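Local coordinates for exotoxin 5 (Staphylococcus aureus subsp. aureus COL, PDB 3R2I), which is of unknown function but, as a secreted superantigen-like protein with an OB-fold and a beta-grasp domain, probably acts on host immune factors, at residues E70-T75 / K97-F102; K80-Y85 / V89-Q94. All coordinates share one frame; numbering follows the deposited sequence.

Contact 1: E70-T75 / K97-F102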
loop_
_atom_site.group_PDB
_atom_site.type_symbol
_atom_site.label_atom_id
_atom_site.label_comp_id
_atom_site.label_asym_id
_atom_site.label_seq_id
_atom_site.Cartn_x
_atom_site.Cartn_y
_atom_site.Cartn_z
ATOM N N GLU A 70 10.734 2.773 4.899
ATOM C CA GLU A 70 10.322 1.657 5.744
ATOM C C GLU A 70 8.850 1.842 6.096
ATOM O O GLU A 70 8.378 2.960 6.312
ATOM C CB GLU A 70 11.160 1.576 7.030
ATOM C CG GLU A 70 10.846 0.346 7.923
ATOM C CD GLU A 70 11.712 0.279 9.194
ATOM O OE1 GLU A 70 12.461 1.245 9.493
ATOM O OE2 GLU A 70 11.644 -0.753 9.897
ATOM N N SER A 71 8.129 0.742 6.117
ATOM C CA SER A 71 6.719 0.725 6.423
ATOM C C SER A 71 6.482 0.104 7.801
ATOM O O SER A 71 7.402 -0.447 8.439
ATOM C CB SER A 71 5.980 -0.049 5.347
ATOM O OG SER A 71 6.458 -1.369 5.268
ATOM N N PHE A 72 5.244 0.226 8.252
ATOM C CA PHE A 72 4.853 -0.245 9.561
ATOM C C PHE A 72 3.463 -0.861 9.468
ATOM O O PHE A 72 2.622 -0.411 8.665
ATOM C CB PHE A 72 4.862 0.929 10.557
ATOM C CG PHE A 72 6.199 1.654 10.640
ATOM C CD1 PHE A 72 6.451 2.774 9.857
ATOM C CD2 PHE A 72 7.190 1.206 11.466
ATOM C CE1 PHE A 72 7.676 3.422 9.894
ATOM C CE2 PHE A 72 8.419 1.859 11.520
ATOM C CZ PHE A 72 8.650 2.967 10.728
ATOM N N GLU A 73 3.241 -1.872 10.303
ATOM C CA GLU A 73 1.989 -2.646 10.340
ATOM C C GLU A 73 1.394 -2.825 11.742
ATOM O O GLU A 73 1.216 -3.930 12.193
ATOM C CB GLU A 73 2.233 -4.019 9.699
ATOM C CG GLU A 73 2.587 -3.873 8.218
ATOM C CD GLU A 73 2.927 -5.180 7.517
ATOM O OE1 GLU A 73 2.315 -6.228 7.833
ATOM O OE2 GLU A 73 3.785 -5.133 6.613
ATOM N N PRO A 74 1.093 -1.724 12.429
ATOM C CA PRO A 74 0.518 -1.839 13.751
ATOM C C PRO A 74 -0.853 -2.501 13.597
ATOM O O PRO A 74 -1.556 -2.263 12.620
ATOM C CB PRO A 74 0.416 -0.385 14.204
ATOM C CG PRO A 74 0.371 0.402 12.928
ATOM C CD PRO A 74 1.297 -0.320 12.048
ATOM N N THR A 75 -1.217 -3.312 14.578
ATOM C CA THR A 75 -2.421 -4.116 14.500
ATOM C C THR A 75 -3.310 -4.020 15.718
ATOM O O THR A 75 -2.863 -3.691 16.818
ATOM C CB THR A 75 -2.019 -5.619 14.306
ATOM O OG1 THR A 75 -3.197 -6.436 14.206
ATOM C CG2 THR A 75 -1.167 -6.133 15.489
ATOM N N LYS A 97 6.332 3.482 18.583
ATOM C CA LYS A 97 6.023 4.388 17.486
ATOM C C LYS A 97 4.692 5.071 17.631
ATOM O O LYS A 97 3.696 4.449 18.000
ATOM C CB LYS A 97 6.070 3.637 16.138
ATOM C CG LYS A 97 7.339 3.777 15.277
ATOM C CD LYS A 97 8.598 3.021 15.702
ATOM C CE LYS A 97 9.769 3.359 14.717
ATOM N NZ LYS A 97 11.048 2.601 14.952
ATOM N N ALA A 98 4.659 6.363 17.315
ATOM C CA ALA A 98 3.433 7.151 17.368
ATOM C C ALA A 98 3.026 7.357 15.924
ATOM O O ALA A 98 3.841 7.638 15.053
ATOM C CB ALA A 98 3.648 8.468 18.075
ATOM N N PHE A 99 1.760 7.145 15.669
ATOM C CA PHE A 99 1.228 7.224 14.360
ATOM C C PHE A 99 0.134 8.295 14.254
ATOM O O PHE A 99 -0.602 8.525 15.200
ATOM C CB PHE A 99 0.635 5.849 14.027
ATOM C CG PHE A 99 1.668 4.735 13.934
ATOM C CD1 PHE A 99 2.343 4.501 12.747
ATOM C CD2 PHE A 99 1.931 3.912 15.003
ATOM C CE1 PHE A 99 3.273 3.452 12.634
ATOM C CE2 PHE A 99 2.879 2.877 14.897
ATOM C CZ PHE A 99 3.544 2.660 13.709
ATOM N N LYS A 100 0.057 8.947 13.108
ATOM C CA LYS A 100 -0.988 9.931 12.836
ATOM C C LYS A 100 -1.509 9.574 11.442
ATOM O O LYS A 100 -0.849 9.806 10.445
ATOM C CB LYS A 100 -0.492 11.378 12.978
ATOM C CG LYS A 100 -1.540 12.423 12.551
ATOM C CD LYS A 100 -1.087 13.870 12.775
ATOM C CE LYS A 100 -1.385 14.436 14.207
ATOM N NZ LYS A 100 -0.653 13.956 15.386
ATOM N N VAL A 101 -2.676 8.926 11.394
ATOM C CA VAL A 101 -3.249 8.451 10.140
ATOM C C VAL A 101 -4.358 9.368 9.673
ATOM O O VAL A 101 -5.374 9.527 10.359
ATOM C CB VAL A 101 -3.715 7.007 10.303
ATOM C CG1 VAL A 101 -4.275 6.449 8.973
ATOM C CG2 VAL A 101 -2.538 6.152 10.767
ATOM N N PHE A 102 -4.134 9.983 8.508
ATOM C CA PHE A 102 -5.057 10.961 7.935
ATOM C C PHE A 102 -6.215 10.279 7.258
ATOM O O PHE A 102 -6.058 9.186 6.669
ATOM C CB PHE A 102 -4.339 11.904 6.951
ATOM C CG PHE A 102 -3.423 12.886 7.617
ATOM C CD1 PHE A 102 -2.237 12.467 8.220
ATOM C CD2 PHE A 102 -3.735 14.226 7.666
ATOM C CE1 PHE A 102 -1.402 13.369 8.872
ATOM C CE2 PHE A 102 -2.895 15.139 8.324
ATOM C CZ PHE A 102 -1.728 14.710 8.919
#
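The ring of F99 points an edge at the ring of F72. The two make an offset edge-to-face pair with centroids 5.9 Å apart and planes at 71°, and the closest approach is made at the root of the F72 side chain, where F72 CB lies 3.6 Å from F99 CE1, near the F99 plane. F99 CG stands anti to its carbonyl carbon (chi1 -66°), which sends the ring off strand 97-102 with its outer end, CE1, CZ and CE2, foremost into segment 70-75. P74 meets the same ring from a different side: its CG sits over one face, 4.1 Å from the F99 centroid and 15° off the ring normal, a CH-pi contact displaced toward the rim on the CZ and CE2 side. F99 is thus held by a proline on a face and by a phenylalanine at an edge. K97, two residues back on the strand, bends at its second torsion and runs across F72 at about a right angle, bringing its CE to 3.8 Å from F72 CE2. Its NZ ends 5.8 Å from E70 OE1, so any attraction between these opposite charges is probably weak and long-range. Around this cluster, I133 of strand 133-141 touches F72, K97 and F99, and F92 of strand 87-94 meets the F99 ring. Polar bonds to A122, V120 and Q94 secure the loop to other parts of the domain; between 70-75 and 97-102 the contact is apolar and aromatic, joined by shape and ring packing.

Contact 2: K80-Y85 / V89-Q94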
loop_
_atom_site.group_PDB
_atom_site.type_symbol
_atom_site.label_atom_id
_atom_site.label_comp_id
_atom_site.label_asym_id
_atom_site.label_seq_id
_atom_site.Cartn_x
_atom_site.Cartn_y
_atom_site.Cartn_z
ATOM N N LYS A 80 -10.294 6.710 17.846
ATOM C CA LYS A 80 -11.373 7.610 17.496
ATOM C C LYS A 80 -10.730 8.784 16.738
ATOM O O LYS A 80 -9.602 9.207 17.083
ATOM C CB LYS A 80 -12.008 8.091 18.803
ATOM C CG LYS A 80 -13.144 9.065 18.660
ATOM C CD LYS A 80 -13.599 9.513 20.039
ATOM C CE LYS A 80 -14.388 10.797 19.977
ATOM N NZ LYS A 80 -14.706 11.333 21.342
ATOM N N SER A 81 -11.399 9.329 15.725
ATOM C CA SER A 81 -10.766 10.422 14.980
ATOM C C SER A 81 -10.844 11.732 15.721
ATOM O O SER A 81 -11.843 12.009 16.400
ATOM C CB SER A 81 -11.350 10.624 13.580
ATOM O OG SER A 81 -12.538 11.384 13.560
ATOM N N GLU A 82 -9.770 12.514 15.578
ATOM C CA GLU A 82 -9.614 13.849 16.131
ATOM C C GLU A 82 -9.275 14.774 14.973
ATOM O O GLU A 82 -8.730 14.346 13.939
ATOM C CB GLU A 82 -8.391 13.945 17.035
ATOM C CG GLU A 82 -8.289 12.986 18.212
ATOM C CD GLU A 82 -6.897 13.033 18.868
ATOM O OE1 GLU A 82 -6.359 11.949 19.199
ATOM O OE2 GLU A 82 -6.320 14.158 18.988
ATOM N N ASP A 83 -9.492 16.060 15.214
ATOM C CA ASP A 83 -9.178 17.121 14.278
ATOM C C ASP A 83 -7.690 17.394 14.291
ATOM O O ASP A 83 -7.036 17.325 15.341
ATOM C CB ASP A 83 -9.886 18.425 14.713
ATOM C CG ASP A 83 -9.485 19.646 13.855
ATOM O OD1 ASP A 83 -9.359 19.522 12.636
ATOM O OD2 ASP A 83 -9.321 20.754 14.398
ATOM N N TYR A 84 -7.142 17.703 13.125
ATOM C CA TYR A 84 -5.733 18.132 13.023
ATOM C C TYR A 84 -5.713 19.290 12.015
ATOM O O TYR A 84 -5.551 19.087 10.811
ATOM C CB TYR A 84 -4.800 16.978 12.636
ATOM C CG TYR A 84 -3.333 17.344 12.549
ATOM C CD1 TYR A 84 -2.537 17.445 13.691
ATOM C CD2 TYR A 84 -2.741 17.567 11.324
ATOM C CE1 TYR A 84 -1.162 17.777 13.583
ATOM C CE2 TYR A 84 -1.398 17.897 11.200
ATOM C CZ TYR A 84 -0.614 17.995 12.321
ATOM O OH TYR A 84 0.701 18.324 12.141
ATOM N N TYR A 85 -5.945 20.496 12.519
ATOM C CA TYR A 85 -5.962 21.707 11.681
ATOM C C TYR A 85 -6.833 21.538 10.442
ATOM O O TYR A 85 -6.411 21.871 9.318
ATOM C CB TYR A 85 -4.523 22.138 11.299
ATOM C CG TYR A 85 -3.666 22.177 12.516
ATOM C CD1 TYR A 85 -3.904 23.098 13.529
ATOM C CD2 TYR A 85 -2.679 21.226 12.714
ATOM C CE1 TYR A 85 -3.173 23.072 14.704
ATOM C CE2 TYR A 85 -1.926 21.228 13.871
ATOM C CZ TYR A 85 -2.172 22.151 14.850
ATOM O OH TYR A 85 -1.394 22.107 15.982
ATOM N N VAL A 89 -7.829 12.869 11.728
ATOM C CA VAL A 89 -6.763 11.901 11.881
ATOM C C VAL A 89 -7.003 10.911 13.019
ATOM O O VAL A 89 -7.820 11.142 13.908
ATOM C CB VAL A 89 -5.430 12.598 12.211
ATOM C CG1 VAL A 89 -5.121 13.609 11.169
ATOM C CG2 VAL A 89 -5.452 13.253 13.617
ATOM N N LEU A 90 -6.272 9.806 12.952
ATOM C CA LEU A 90 -6.276 8.783 13.978
ATOM C C LEU A 90 -4.925 8.827 14.683
ATOM O O LEU A 90 -3.908 8.565 14.084
ATOM C CB LEU A 90 -6.484 7.394 13.370
ATOM C CG LEU A 90 -7.799 7.123 12.629
ATOM C CD1 LEU A 90 -7.779 5.710 12.087
ATOM C CD2 LEU A 90 -9.073 7.346 13.508
ATOM N N ASN A 91 -4.900 9.250 15.936
ATOM C CA ASN A 91 -3.653 9.275 16.678
ATOM C C ASN A 91 -3.562 8.080 17.612
ATOM O O ASN A 91 -4.480 7.840 18.408
ATOM C CB ASN A 91 -3.570 10.520 17.536
ATOM C CG ASN A 91 -3.412 11.748 16.733
ATOM O OD1 ASN A 91 -2.521 11.815 15.878
ATOM N ND2 ASN A 91 -4.203 12.776 17.049
ATOM N N PHE A 92 -2.461 7.352 17.519
ATOM C CA PHE A 92 -2.226 6.212 18.378
ATOM C C PHE A 92 -0.721 5.837 18.349
ATOM O O PHE A 92 0.042 6.346 17.509
ATOM C CB PHE A 92 -3.084 5.031 17.931
ATOM C CG PHE A 92 -2.751 4.522 16.552
ATOM C CD1 PHE A 92 -1.830 3.482 16.388
ATOM C CD2 PHE A 92 -3.385 5.051 15.426
ATOM C CE1 PHE A 92 -1.507 2.993 15.132
ATOM C CE2 PHE A 92 -3.057 4.588 14.130
ATOM C CZ PHE A 92 -2.112 3.570 13.976
ATOM N N LYS A 93 -0.347 4.967 19.291
ATOM C CA LYS A 93 0.994 4.437 19.466
ATOM C C LYS A 93 0.985 2.918 19.572
ATOM O O LYS A 93 0.014 2.329 19.994
ATOM C CB LYS A 93 1.620 4.963 20.749
ATOM C CG LYS A 93 1.623 6.451 20.842
ATOM C CD LYS A 93 2.458 6.971 22.017
ATOM C CE LYS A 93 3.966 6.713 21.845
ATOM N NZ LYS A 93 4.737 7.441 22.910
ATOM N N GLN A 94 2.099 2.299 19.209
ATOM C CA GLN A 94 2.268 0.850 19.313
ATOM C C GLN A 94 3.755 0.539 19.146
ATOM O O GLN A 94 4.410 1.091 18.254
ATOM C CB GLN A 94 1.411 0.110 18.267
ATOM C CG GLN A 94 1.450 -1.409 18.418
ATOM C CD GLN A 94 0.352 -2.124 17.639
ATOM O OE1 GLN A 94 0.628 -2.961 16.791
ATOM N NE2 GLN A 94 -0.888 -1.770 17.908
HETATM O O HOH W 1 -7.107 10.027 17.545
HETATM O O HOH W 2 -4.342 15.799 16.160
#
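Backbone bonding between E82 and V89 joins the two strands of this hairpin. They form an antiparallel hydrogen-bonded pair, E82 N giving to V89 O at 2.9 Å and V89 N to E82 O at 2.8 Å, both nearly straight. Beside it, S81 CA lies 3.2 Å from V89 O in a CA-H...O contact. The segment axes stand 109° apart, and toward K80 and N91 the backbones separate, where a water joins them. It donates to K80 O and to E82 OE1 and accepts from N91 N; a second links D83 O with N91 ND2. Among the side chains, N91 ND2 donates to E82 OE1 at 3.2 Å. The donor lies above the carboxylate, 59° out of its plane, while the oxygen stays in the plane of the N91 amide. E82 reaches it with an extended chain (chi2 170°) that crosses the asparagine at about a right angle. The other end of that amide, N91 OD1, takes a hydrogen bond from K100 NZ, so both ends of the group are engaged and its rotation is probably fixed. Apolar packing centres on V89, whose CG1 lies 3.7 Å from Y84 CB; L90 CD2 comes to 4.0 Å from S81 CB. The Y84 ring goes on to carry Y85 CD2 over the centre of one face. Strand 87-94 is the middle one of three here, with 77-84 along one edge and 97-103 along the other; V89 packs on F102 of the latter, and L90 reaches I139 of strand 133-141.

The centres of the two contacts lie about 11 Å apart, and both reach the same sheet, through strands 87-94 and 97-103, within the staphylococcal superantigen-like OB-fold domain. Along the chain, contact 2 is nested inside contact 1: the loop 70-75 comes first, then the hairpin of strands 77-84 and 87-94, then strand 97-103. Strands 87-94 and 97-103 are antiparallel neighbours, so the contacts meet directly through backbone pairs F92 with F99 and L90 with V101. Q94 OE1 also accepts from T75 N, tying the far end of the hairpin to the loop. Contact 2 is the hairpin pairing, about 20 Å from the chain's centre, while contact 1, about 12 Å from it, packs the preceding loop against strand 97-103.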